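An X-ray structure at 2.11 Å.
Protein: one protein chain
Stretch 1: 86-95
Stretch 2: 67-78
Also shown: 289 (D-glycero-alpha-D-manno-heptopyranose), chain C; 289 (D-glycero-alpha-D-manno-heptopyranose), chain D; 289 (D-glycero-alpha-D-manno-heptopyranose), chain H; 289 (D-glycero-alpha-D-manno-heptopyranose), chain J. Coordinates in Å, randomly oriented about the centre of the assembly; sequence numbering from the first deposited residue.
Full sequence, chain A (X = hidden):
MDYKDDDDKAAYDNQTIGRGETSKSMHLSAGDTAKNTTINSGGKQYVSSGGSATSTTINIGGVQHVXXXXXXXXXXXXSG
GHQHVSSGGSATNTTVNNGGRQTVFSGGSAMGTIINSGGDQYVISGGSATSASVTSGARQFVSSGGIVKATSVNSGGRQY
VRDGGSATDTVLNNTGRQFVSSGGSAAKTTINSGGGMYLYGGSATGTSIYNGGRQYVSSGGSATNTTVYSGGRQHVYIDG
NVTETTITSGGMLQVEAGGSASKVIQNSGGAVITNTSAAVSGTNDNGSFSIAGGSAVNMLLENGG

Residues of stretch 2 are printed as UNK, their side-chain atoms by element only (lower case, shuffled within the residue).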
# COMPACT_ATOMS: atom_id res chain seq x y z
N SER A 86 -14.77 -8.49 -2.66
CA SER A 86 -14.78 -9.13 -3.96
C SER A 86 -15.25 -8.17 -5.04
O SER A 86 -15.62 -7.03 -4.80
CB SER A 86 -15.67 -10.37 -3.95
OG SER A 86 -15.26 -11.27 -2.94
N SER A 87 -15.22 -8.71 -6.26
CA SER A 87 -15.43 -7.97 -7.48
C SER A 87 -16.70 -7.14 -7.41
O SER A 87 -17.77 -7.68 -7.16
CB SER A 87 -15.47 -9.00 -8.61
OG SER A 87 -15.48 -8.42 -9.91
N GLY A 88 -16.57 -5.83 -7.58
CA GLY A 88 -17.74 -4.95 -7.66
C GLY A 88 -18.09 -4.46 -6.27
O GLY A 88 -18.82 -3.49 -6.14
N GLY A 89 -17.54 -5.12 -5.25
CA GLY A 89 -17.69 -4.70 -3.87
C GLY A 89 -16.86 -3.49 -3.47
O GLY A 89 -15.81 -3.22 -4.06
N SER A 90 -17.31 -2.80 -2.43
CA SER A 90 -16.75 -1.53 -2.03
C SER A 90 -16.66 -1.50 -0.52
O SER A 90 -17.61 -1.82 0.19
CB SER A 90 -17.62 -0.35 -2.50
OG SER A 90 -16.97 0.92 -2.45
N ALA A 91 -15.50 -1.09 -0.02
CA ALA A 91 -15.24 -1.04 1.40
C ALA A 91 -14.69 0.35 1.63
O ALA A 91 -13.79 0.80 0.92
CB ALA A 91 -14.22 -2.09 1.83
N THR A 92 -15.22 1.02 2.65
CA THR A 92 -14.83 2.39 2.92
C THR A 92 -14.48 2.57 4.38
O THR A 92 -15.23 2.15 5.25
CB THR A 92 -15.97 3.37 2.54
OG1 THR A 92 -16.14 3.40 1.12
CG2 THR A 92 -15.63 4.77 3.04
N ASN A 93 -13.36 3.25 4.61
CA ASN A 93 -12.88 3.59 5.93
C ASN A 93 -12.79 2.39 6.87
O ASN A 93 -13.04 2.48 8.08
CB ASN A 93 -13.71 4.76 6.49
CG ASN A 93 -13.46 6.07 5.74
OD1 ASN A 93 -12.49 6.19 4.99
ND2 ASN A 93 -14.31 7.06 5.95
N THR A 94 -12.37 1.25 6.31
CA THR A 94 -12.10 0.04 7.09
C THR A 94 -10.92 0.27 8.02
O THR A 94 -10.00 1.00 7.66
CB THR A 94 -11.77 -1.15 6.17
OG1 THR A 94 -12.78 -1.31 5.16
CG2 THR A 94 -11.62 -2.44 6.99
N THR A 95 -10.96 -0.33 9.21
CA THR A 95 -9.87 -0.29 10.20
C THR A 95 -9.36 -1.71 10.48
O THR A 95 -10.12 -2.60 10.87
CB THR A 95 -10.25 0.32 11.56
OG1 THR A 95 -10.82 1.62 11.41
CG2 THR A 95 -9.02 0.45 12.45
N UNK A 67 -19.67 -8.48 -1.72
CA UNK A 67 -19.85 -8.92 -3.09
C UNK A 67 -20.26 -7.76 -3.96
O UNK A 67 -20.32 -6.63 -3.49
c UNK A 67 -20.92 -10.01 -3.17
o UNK A 67 -20.49 -11.16 -2.45
N UNK A 68 -20.51 -8.05 -5.23
CA UNK A 68 -20.71 -7.03 -6.24
C UNK A 68 -21.91 -6.15 -5.93
O UNK A 68 -23.03 -6.64 -5.75
c UNK A 68 -20.93 -7.69 -7.60
o UNK A 68 -21.19 -6.74 -8.63
N UNK A 69 -21.66 -4.85 -5.93
CA UNK A 69 -22.68 -3.88 -5.57
C UNK A 69 -22.87 -3.73 -4.08
O UNK A 69 -23.66 -2.90 -3.63
N UNK A 70 -22.17 -4.52 -3.27
CA UNK A 70 -22.26 -4.41 -1.82
C UNK A 70 -21.36 -3.30 -1.30
O UNK A 70 -20.47 -2.81 -1.99
N UNK A 71 -21.59 -2.91 -0.05
CA UNK A 71 -20.90 -1.77 0.52
C UNK A 71 -20.66 -2.03 2.00
O UNK A 71 -21.54 -2.54 2.69
c UNK A 71 -21.70 -0.47 0.32
o UNK A 71 -21.98 -0.17 -1.05
N UNK A 72 -19.49 -1.68 2.49
CA UNK A 72 -19.19 -1.89 3.90
C UNK A 72 -18.37 -0.71 4.38
O UNK A 72 -17.21 -0.52 4.00
c UNK A 72 -18.45 -3.20 4.13
N UNK A 73 -19.00 0.09 5.23
CA UNK A 73 -18.41 1.30 5.74
C UNK A 73 -18.02 1.01 7.18
O UNK A 73 -18.77 0.37 7.92
c UNK A 73 -19.41 2.46 5.60
o UNK A 73 -20.65 1.94 5.09
c UNK A 73 -18.94 3.50 4.60
N UNK A 74 -16.85 1.49 7.55
CA UNK A 74 -16.37 1.48 8.93
C UNK A 74 -16.29 0.09 9.57
O UNK A 74 -16.33 -0.01 10.81
c UNK A 74 -17.26 2.41 9.77
o UNK A 74 -17.54 3.66 9.16
N UNK A 75 -16.15 -0.96 8.77
CA UNK A 75 -15.83 -2.29 9.29
C UNK A 75 -14.55 -2.14 10.09
O UNK A 75 -13.68 -1.37 9.72
c UNK A 75 -15.57 -3.32 8.19
o UNK A 75 -16.74 -3.83 7.58
N UNK A 76 -14.44 -2.89 11.19
CA UNK A 76 -13.19 -2.89 11.94
C UNK A 76 -12.72 -4.34 12.16
O UNK A 76 -13.43 -5.17 12.73
c UNK A 76 -14.42 -2.62 14.15
c UNK A 76 -13.34 -2.06 13.25
o UNK A 76 -12.11 -2.07 13.99
N UNK A 77 -11.51 -4.65 11.70
CA UNK A 77 -11.06 -6.04 11.63
C UNK A 77 -10.05 -6.33 12.73
O UNK A 77 -9.06 -5.60 12.88
c UNK A 77 -10.42 -6.38 10.27
c UNK A 77 -10.37 -7.88 10.02
c UNK A 77 -10.56 -5.82 7.79
c UNK A 77 -11.19 -5.66 9.16
N UNK A 78 -10.29 -7.38 13.51
CA UNK A 78 -9.38 -7.75 14.60
C UNK A 78 -8.73 -9.12 14.45
O UNK A 78 -9.19 -9.94 13.64
n UNK A 78 -11.73 -5.93 16.41
o UNK A 78 -9.55 -5.43 16.56
c UNK A 78 -10.44 -6.25 16.34
c UNK A 78 -10.12 -7.67 15.95
O7 289 C . -19.02 0.51 -5.84
C7 289 C . -17.80 0.05 -6.42
C6 289 C . -16.76 1.23 -6.61
O6 289 C . -17.41 2.16 -7.52
C5 289 C . -16.58 1.91 -5.27
O5 289 C . -15.82 0.97 -4.44
C1 289 C . -15.80 1.50 -3.00
C2 289 C . -15.56 2.98 -2.80
O2 289 C . -14.34 3.08 -1.89
C3 289 C . -14.98 3.22 -4.17
O3 289 C . -13.59 2.60 -4.56
C4 289 C . -15.67 3.13 -5.44
O4 289 C . -16.47 4.30 -5.63
O7 289 D . -20.55 4.07 1.75
C7 289 D . -20.27 3.14 0.70
C6 289 D . -20.89 3.61 -0.60
O6 289 D . -20.10 4.67 -1.15
C5 289 D . -21.01 2.45 -1.59
O5 289 D . -22.26 1.79 -1.42
C1 289 D . -22.30 0.54 -2.10
C2 289 D . -22.37 0.90 -3.58
O2 289 D . -23.52 1.71 -3.85
C3 289 D . -21.07 1.62 -3.95
O3 289 D . -20.96 2.00 -5.32
C4 289 D . -20.93 2.86 -3.07
O4 289 D . -19.70 3.50 -3.42
O7 289 H . -21.69 -1.73 -10.49
C7 289 H . -20.81 -2.85 -10.49
C6 289 H . -21.53 -4.11 -10.01
O6 289 H . -22.94 -3.89 -9.99
C5 289 H . -21.16 -5.30 -10.90
O5 289 H . -21.03 -6.50 -10.15
C1 289 H . -22.20 -6.90 -9.45
C2 289 H . -23.24 -7.30 -10.50
O2 289 H . -24.49 -7.69 -9.91
C3 289 H . -23.51 -6.16 -11.48
O3 289 H . -24.36 -5.16 -10.90
C4 289 H . -22.22 -5.50 -11.98
O4 289 H . -21.63 -6.32 -12.99
O7 289 J . -19.68 -10.32 -10.33
C7 289 J . -19.81 -10.16 -11.75
C6 289 J . -18.44 -9.79 -12.28
O6 289 J . -18.49 -9.75 -13.71
C5 289 J . -17.99 -8.44 -11.71
O5 289 J . -17.06 -8.67 -10.66
C1 289 J . -15.74 -9.12 -10.99
C2 289 J . -15.06 -8.27 -12.06
O2 289 J . -14.84 -9.04 -13.25
C3 289 J . -15.94 -7.05 -12.34
O3 289 J . -15.31 -6.30 -13.37
C4 289 J . -17.36 -7.48 -12.72
O4 289 J . -18.18 -6.30 -12.75

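Position 67 carries one carbon and then one oxygen; its CA-to-CB bond points away from stretch 1, while its backbone O lies 3.3 Å from the CA of Gly-89. One carbon ending in oxygen is serine, Ser-67. Position 68 has the same two atoms, and its oxygen lies 1.3 Å from C1 of the chain H heptose, a covalent bond through what was a hydroxyl oxygen: Ser-68. That oxygen, OG, occupies space that a CB on Gly-88 would need, and Gly-88 supplies none.

Position 69 has no side-chain atoms; its N donates to the O of Gly-88 at 3.2 Å, and its positive phi favours what the atoms show, Gly-69. Position 70 is also bare. Its N closes the turn on the O of Ser-67 at 2.8 Å, and a CB here would clash with that O; it is Gly-70, whose own O takes a weak hydrogen bond from the N of Ser-90 at 3.2 Å.

Position 71 shows one carbon and one oxygen, the oxygen 1.3 Å from C1 of the chain D heptose: Ser-71, paired with glycosylated Ser-90 on the same sheet face. Position 72 has a single carbon on the other face, beside Ala-91, and is Ala-72. Its N donates to the O of Ser-90 at 3.0 Å, and its O accepts from the N of Thr-92 at 2.9 Å.

At position 73 one carbon carries an oxygen and a carbon, and the branch carbon comes within 3.6 Å of the CB of Thr-92. This is Thr-73, paired like with like. Position 74 has a carbon and an oxygen, the CA-to-CB bond pointing away, with positive phi; it is Ser-74, its N giving 2.9 Å to the O of Thr-92. Position 75 has the same pair of atoms, its CB 4.2 Å from the CG2 of Thr-94: Ser-75.

Position 76 again forks into oxygen and carbon, the oxygen 3.9 Å from the CB of Thr-95: Thr-76. Position 77 has four carbons, forked at the first with one arm two carbons long, whose tip lies 3.6 Å from the CG2 of Thr-94; this is Ile-77. Position 78 has two carbons, the second bearing oxygen and nitrogen, with no contact to stretch 1: Asn-78.

The contact stacks one coil on the next. Both begin with a type II turn, then run parallel in register, and the backbone bonds resume beyond a bend at Asn-93 and Ser-74, ending with the N of Ile-77 on the O of Thr-95 at 2.6 Å. Backbone hydrogen bonds hold the strands together, while matched serines place their sugars on a shared face.

Stretch 2 67-78: SSGGSATSSTIN
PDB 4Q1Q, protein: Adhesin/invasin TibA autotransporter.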